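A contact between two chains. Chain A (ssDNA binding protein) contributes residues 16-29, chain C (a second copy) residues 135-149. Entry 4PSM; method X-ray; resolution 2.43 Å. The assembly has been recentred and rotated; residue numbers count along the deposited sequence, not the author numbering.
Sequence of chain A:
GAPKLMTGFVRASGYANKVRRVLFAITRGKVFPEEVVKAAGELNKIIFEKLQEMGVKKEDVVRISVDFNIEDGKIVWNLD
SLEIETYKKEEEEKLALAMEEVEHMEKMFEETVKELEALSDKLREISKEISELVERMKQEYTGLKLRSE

Chain A, residues 16-29: ANKVRRVLFAITRG
Chain C (135-149) ERMKQEYTGLKLRSE

Contact between two copies of the ssDNA binding protein: helix 16-26 of chain A packs on a chain C helix that enters the stretch at E135(C) and on the non-helical segment that follows. The axes approach to 7.4 Å with their N-to-C directions 127° apart; CA of N17(A) lies 5.1 Å from CA of G143(C), and CA of R21(A) 4.3 Å from CA of E140(C), so the register runs in opposite order along the two chains, across an oblique crossing. N17(A) (helical, -59/-39; chi1 m, chi2 -30°) points toward chain C and sets OD1 3.4 Å from CA of G143(C). G143(C), at -104/18, has no side chain; a CB there would fall 2.2 Å from ND2 of N17(A), a clash. The CA-to-CB bond of R20(A) (t, t, p, chi4 179°) points sideways to chain C, but the end of the side chain comes nearer. NH2 of R20(A) donates to O of L144(C) (3.1 Å, 153°), and NH1 of R20(A) forms a salt bridge with OE1 of E149(C) (3.1 Å), both near the guanidinium plane; CD1 of L146(C) covers one face, 3.7 Å from CZ of R20(A). The tail makes a type I turn from L146(C) to E149(C), and N of L146(C) donates to OE2 of E149(C) (2.8 Å); E149(C) is poorly ordered, so its contacts are less certain. R21(A) (m, t, p, chi4 -174°) donates from NE to O of E140(C) (3.1 Å, 156°), with CA of Y141(C) over one guanidinium face. A water accepts from NH2 of R21(A) (2.7 Å) and donates to O of E140(C) (3.2 Å), a second link to the same carbonyl. Backbones come close here: CA of R21(A) makes a CA-H...O contact with O of Q139(C) (3.3 Å, 163°). F24(A) (chi1 -90°, chi2 -69°) points toward chain C and receives CB of Q139(C) over its face, 3.5 Å from the ring centroid and 15° off the normal, a CH-pi contact; CZ of F24(A) meets CD1 of L146(C) at 3.2 Å. A25(A) is smaller, with CB 4.0 Å from CD of E140(C). Beyond the helix, the CA-to-CB bond of R28(A) (-41/123; t, p, p, chi4 -148°) points toward chain C. NE and NH1 of R28(A) both donate to OE2 of E140(C) (3.2 and 2.9 Å), a salt bridge, while NH1 also donates to OE1 of Q139(C) (2.7 Å) and NH2 adds a weak bond to that OE1 (3.0 Å). The acceptors Q139(C) (m, t, chi3 -19°) and E140(C) (m, t, chi3 -5°) lie near the guanidinium plane; CG of R136(C) covers one face, 3.2 Å from NH1 of R28(A).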

# COMPACT_ATOMS: atom_id res chain seq x y z
N ALA A 16 -29.20 10.27 17.13
CA ALA A 16 -29.43 9.42 15.97
C ALA A 16 -28.13 8.76 15.49
O ALA A 16 -28.10 7.56 15.22
CB ALA A 16 -30.12 10.21 14.87
N ASN A 17 -27.05 9.53 15.40
CA ASN A 17 -25.75 8.95 15.09
C ASN A 17 -25.33 7.89 16.12
O ASN A 17 -24.75 6.86 15.77
CB ASN A 17 -24.66 10.03 14.97
CG ASN A 17 -24.75 10.81 13.67
OD1 ASN A 17 -25.18 10.29 12.65
ND2 ASN A 17 -24.32 12.07 13.71
N LYS A 18 -25.61 8.16 17.39
CA LYS A 18 -25.18 7.24 18.44
C LYS A 18 -25.92 5.92 18.34
O LYS A 18 -25.34 4.85 18.52
CB LYS A 18 -25.38 7.86 19.82
CG LYS A 18 -24.83 7.00 20.95
CD LYS A 18 -23.32 6.81 20.81
CE LYS A 18 -22.71 6.17 22.05
NZ LYS A 18 -22.90 7.01 23.27
N VAL A 19 -27.22 6.00 18.05
CA VAL A 19 -28.02 4.81 17.87
C VAL A 19 -27.39 3.96 16.77
O VAL A 19 -27.13 2.77 16.96
CB VAL A 19 -29.48 5.17 17.53
CG1 VAL A 19 -30.23 3.96 16.99
CG2 VAL A 19 -30.17 5.73 18.74
N ARG A 20 -27.14 4.58 15.62
CA ARG A 20 -26.62 3.85 14.47
C ARG A 20 -25.26 3.23 14.78
O ARG A 20 -24.99 2.09 14.40
CB ARG A 20 -26.52 4.77 13.26
CG ARG A 20 -26.42 4.02 11.93
CD ARG A 20 -26.21 4.98 10.76
NE ARG A 20 -24.88 5.58 10.81
CZ ARG A 20 -24.41 6.45 9.92
NH1 ARG A 20 -25.17 6.82 8.90
NH2 ARG A 20 -23.18 6.94 10.05
N ARG A 21 -24.42 3.97 15.49
CA ARG A 21 -23.10 3.47 15.86
C ARG A 21 -23.18 2.23 16.72
O ARG A 21 -22.50 1.23 16.45
CB ARG A 21 -22.28 4.56 16.52
CG ARG A 21 -21.86 5.65 15.55
CD ARG A 21 -21.36 6.88 16.26
NE ARG A 21 -20.40 6.55 17.30
CZ ARG A 21 -19.90 7.45 18.14
NH1 ARG A 21 -20.30 8.71 18.04
NH2 ARG A 21 -19.02 7.09 19.07
N VAL A 22 -24.03 2.28 17.74
CA VAL A 22 -24.19 1.15 18.65
C VAL A 22 -24.76 -0.04 17.90
O VAL A 22 -24.32 -1.17 18.08
CB VAL A 22 -25.12 1.53 19.82
CG1 VAL A 22 -25.28 0.34 20.78
CG2 VAL A 22 -24.56 2.73 20.53
N LEU A 23 -25.76 0.23 17.07
CA LEU A 23 -26.37 -0.80 16.24
C LEU A 23 -25.33 -1.51 15.34
O LEU A 23 -25.30 -2.74 15.27
CB LEU A 23 -27.51 -0.20 15.42
CG LEU A 23 -28.46 -1.19 14.75
CD1 LEU A 23 -28.91 -2.25 15.74
CD2 LEU A 23 -29.64 -0.46 14.16
N PHE A 24 -24.48 -0.74 14.66
CA PHE A 24 -23.42 -1.34 13.85
C PHE A 24 -22.53 -2.26 14.66
O PHE A 24 -22.15 -3.34 14.20
CB PHE A 24 -22.55 -0.28 13.18
CG PHE A 24 -23.03 0.15 11.84
CD1 PHE A 24 -22.97 -0.73 10.76
CD2 PHE A 24 -23.52 1.42 11.64
CE1 PHE A 24 -23.42 -0.34 9.52
CE2 PHE A 24 -23.97 1.82 10.38
CZ PHE A 24 -23.92 0.93 9.33
N ALA A 25 -22.20 -1.83 15.87
CA ALA A 25 -21.26 -2.57 16.71
C ALA A 25 -21.84 -3.90 17.21
O ALA A 25 -21.13 -4.91 17.24
CB ALA A 25 -20.80 -1.71 17.87
N ILE A 26 -23.11 -3.91 17.58
CA ILE A 26 -23.72 -5.09 18.17
C ILE A 26 -24.30 -6.09 17.16
O ILE A 26 -24.51 -7.25 17.49
CB ILE A 26 -24.78 -4.73 19.24
CG1 ILE A 26 -26.00 -4.07 18.59
CG2 ILE A 26 -24.17 -3.81 20.31
CD1 ILE A 26 -26.98 -3.48 19.60
N THR A 27 -24.55 -5.63 15.94
CA THR A 27 -25.05 -6.52 14.89
C THR A 27 -23.91 -6.98 13.98
O THR A 27 -24.14 -7.72 13.02
CB THR A 27 -26.13 -5.85 14.04
OG1 THR A 27 -25.58 -4.69 13.41
CG2 THR A 27 -27.31 -5.44 14.89
N ARG A 28 -22.70 -6.53 14.28
CA ARG A 28 -21.51 -6.85 13.50
C ARG A 28 -21.49 -8.32 13.06
O ARG A 28 -21.58 -9.23 13.89
CB ARG A 28 -20.27 -6.51 14.32
CG ARG A 28 -18.93 -6.76 13.65
CD ARG A 28 -18.75 -5.99 12.37
NE ARG A 28 -18.89 -4.58 12.46
CZ ARG A 28 -19.36 -3.71 11.58
NH1 ARG A 28 -19.33 -2.45 11.95
NH2 ARG A 28 -19.86 -4.02 10.38
N GLY A 29 -21.40 -8.54 11.76
CA GLY A 29 -21.32 -9.88 11.22
C GLY A 29 -22.67 -10.55 11.08
O GLY A 29 -22.86 -11.43 10.24
N GLU C 135 -14.05 1.74 6.92
CA GLU C 135 -15.50 1.85 6.78
C GLU C 135 -16.19 1.43 8.08
O GLU C 135 -17.19 2.03 8.48
CB GLU C 135 -16.00 0.99 5.62
CG GLU C 135 -17.50 1.13 5.36
CD GLU C 135 -17.90 2.52 4.85
OE1 GLU C 135 -17.01 3.37 4.62
OE2 GLU C 135 -19.11 2.77 4.68
N ARG C 136 -15.65 0.41 8.73
CA ARG C 136 -16.18 -0.07 9.99
C ARG C 136 -16.10 1.02 11.09
O ARG C 136 -17.02 1.18 11.89
CB ARG C 136 -15.42 -1.33 10.41
CG ARG C 136 -16.25 -2.34 11.17
CD ARG C 136 -15.47 -3.63 11.39
NE ARG C 136 -14.96 -4.16 10.16
CZ ARG C 136 -13.74 -4.57 9.82
NH1 ARG C 136 -13.63 -5.00 8.58
NH2 ARG C 136 -12.67 -4.58 10.62
N MSE C 137 -15.00 1.76 11.12
CA MSE C 137 -14.84 2.86 12.05
C MSE C 137 -15.84 3.96 11.76
O MSE C 137 -16.34 4.61 12.69
CB MSE C 137 -13.43 3.44 11.97
CG MSE C 137 -12.36 2.59 12.63
SE MSE C 137 -10.56 3.20 12.18
CE MSE C 137 -10.76 5.12 12.53
N LYS C 138 -16.12 4.18 10.48
CA LYS C 138 -17.13 5.16 10.10
C LYS C 138 -18.46 4.75 10.70
O LYS C 138 -19.18 5.58 11.25
CB LYS C 138 -17.24 5.29 8.59
CG LYS C 138 -16.12 6.10 7.96
CD LYS C 138 -16.19 6.03 6.44
CE LYS C 138 -17.42 6.73 5.89
NZ LYS C 138 -17.62 6.41 4.43
N GLN C 139 -18.75 3.46 10.61
CA GLN C 139 -20.00 2.90 11.09
C GLN C 139 -20.14 2.97 12.60
O GLN C 139 -21.22 3.22 13.13
CB GLN C 139 -20.11 1.43 10.67
CG GLN C 139 -20.09 1.20 9.18
CD GLN C 139 -19.98 -0.27 8.84
OE1 GLN C 139 -19.57 -1.09 9.66
NE2 GLN C 139 -20.36 -0.61 7.62
N GLU C 140 -19.03 2.74 13.30
CA GLU C 140 -19.09 2.51 14.73
C GLU C 140 -18.72 3.73 15.59
O GLU C 140 -19.06 3.79 16.78
CB GLU C 140 -18.22 1.31 15.11
CG GLU C 140 -18.67 0.00 14.48
CD GLU C 140 -17.94 -1.21 15.06
OE1 GLU C 140 -17.02 -1.01 15.88
OE2 GLU C 140 -18.29 -2.35 14.70
N TYR C 141 -18.03 4.69 14.99
CA TYR C 141 -17.45 5.78 15.77
C TYR C 141 -17.73 7.16 15.19
O TYR C 141 -17.17 8.15 15.66
CB TYR C 141 -15.93 5.61 15.93
CG TYR C 141 -15.51 4.30 16.57
CD1 TYR C 141 -15.83 4.02 17.90
CD2 TYR C 141 -14.80 3.36 15.85
CE1 TYR C 141 -15.44 2.82 18.48
CE2 TYR C 141 -14.41 2.17 16.42
CZ TYR C 141 -14.73 1.90 17.73
OH TYR C 141 -14.33 0.70 18.28
N THR C 142 -18.57 7.22 14.17
CA THR C 142 -18.86 8.50 13.52
C THR C 142 -20.29 8.58 13.00
O THR C 142 -21.00 7.58 12.93
CB THR C 142 -17.89 8.80 12.34
OG1 THR C 142 -18.35 8.16 11.14
CG2 THR C 142 -16.47 8.34 12.65
N GLY C 143 -20.69 9.79 12.60
CA GLY C 143 -21.93 9.98 11.87
C GLY C 143 -21.69 10.22 10.39
O GLY C 143 -22.58 10.72 9.69
N LEU C 144 -20.50 9.88 9.89
CA LEU C 144 -20.16 10.13 8.48
C LEU C 144 -21.03 9.34 7.50
O LEU C 144 -21.45 8.22 7.79
CB LEU C 144 -18.68 9.83 8.20
CG LEU C 144 -17.74 10.79 8.94
CD1 LEU C 144 -16.27 10.39 8.97
CD2 LEU C 144 -17.96 12.28 8.62
N LYS C 145 -21.30 9.94 6.35
CA LYS C 145 -22.00 9.25 5.29
C LYS C 145 -21.32 7.92 4.99
O LYS C 145 -20.11 7.86 4.78
CB LYS C 145 -22.02 10.11 4.03
CG LYS C 145 -22.95 9.60 2.94
CD LYS C 145 -23.02 10.57 1.76
CE LYS C 145 -23.57 11.94 2.18
NZ LYS C 145 -22.58 12.78 2.92
N LEU C 146 -22.09 6.84 5.00
CA LEU C 146 -21.54 5.51 4.76
C LEU C 146 -21.68 5.09 3.30
O LEU C 146 -22.54 5.59 2.57
CB LEU C 146 -22.22 4.48 5.66
CG LEU C 146 -22.21 4.75 7.17
CD1 LEU C 146 -22.95 3.69 7.96
CD2 LEU C 146 -20.82 5.01 7.74
N ARG C 147 -20.82 4.17 2.87
CA ARG C 147 -20.90 3.60 1.53
C ARG C 147 -22.22 2.84 1.36
O ARG C 147 -22.78 2.79 0.27
CB ARG C 147 -19.72 2.66 1.27
CG ARG C 147 -18.36 3.33 1.36
CD ARG C 147 -18.17 4.34 0.25
NE ARG C 147 -17.04 5.23 0.51
CZ ARG C 147 -15.78 4.94 0.23
NH1 ARG C 147 -15.48 3.77 -0.32
NH2 ARG C 147 -14.82 5.81 0.50
N SER C 148 -22.69 2.25 2.45
CA SER C 148 -23.91 1.44 2.42
C SER C 148 -25.17 2.30 2.46
O SER C 148 -26.28 1.78 2.62
CB SER C 148 -23.92 0.45 3.58
OG SER C 148 -23.96 1.13 4.82
N GLU C 149 -25.00 3.61 2.32
CA GLU C 149 -26.12 4.54 2.29
C GLU C 149 -26.40 5.02 0.88
O GLU C 149 -25.84 6.02 0.43
CB GLU C 149 -25.86 5.74 3.21
CG GLU C 149 -26.01 5.44 4.69
CD GLU C 149 -25.88 6.68 5.55
OE1 GLU C 149 -26.82 6.97 6.32
OE2 GLU C 149 -24.85 7.37 5.45
O HOH W 1 -19.01 4.50 19.86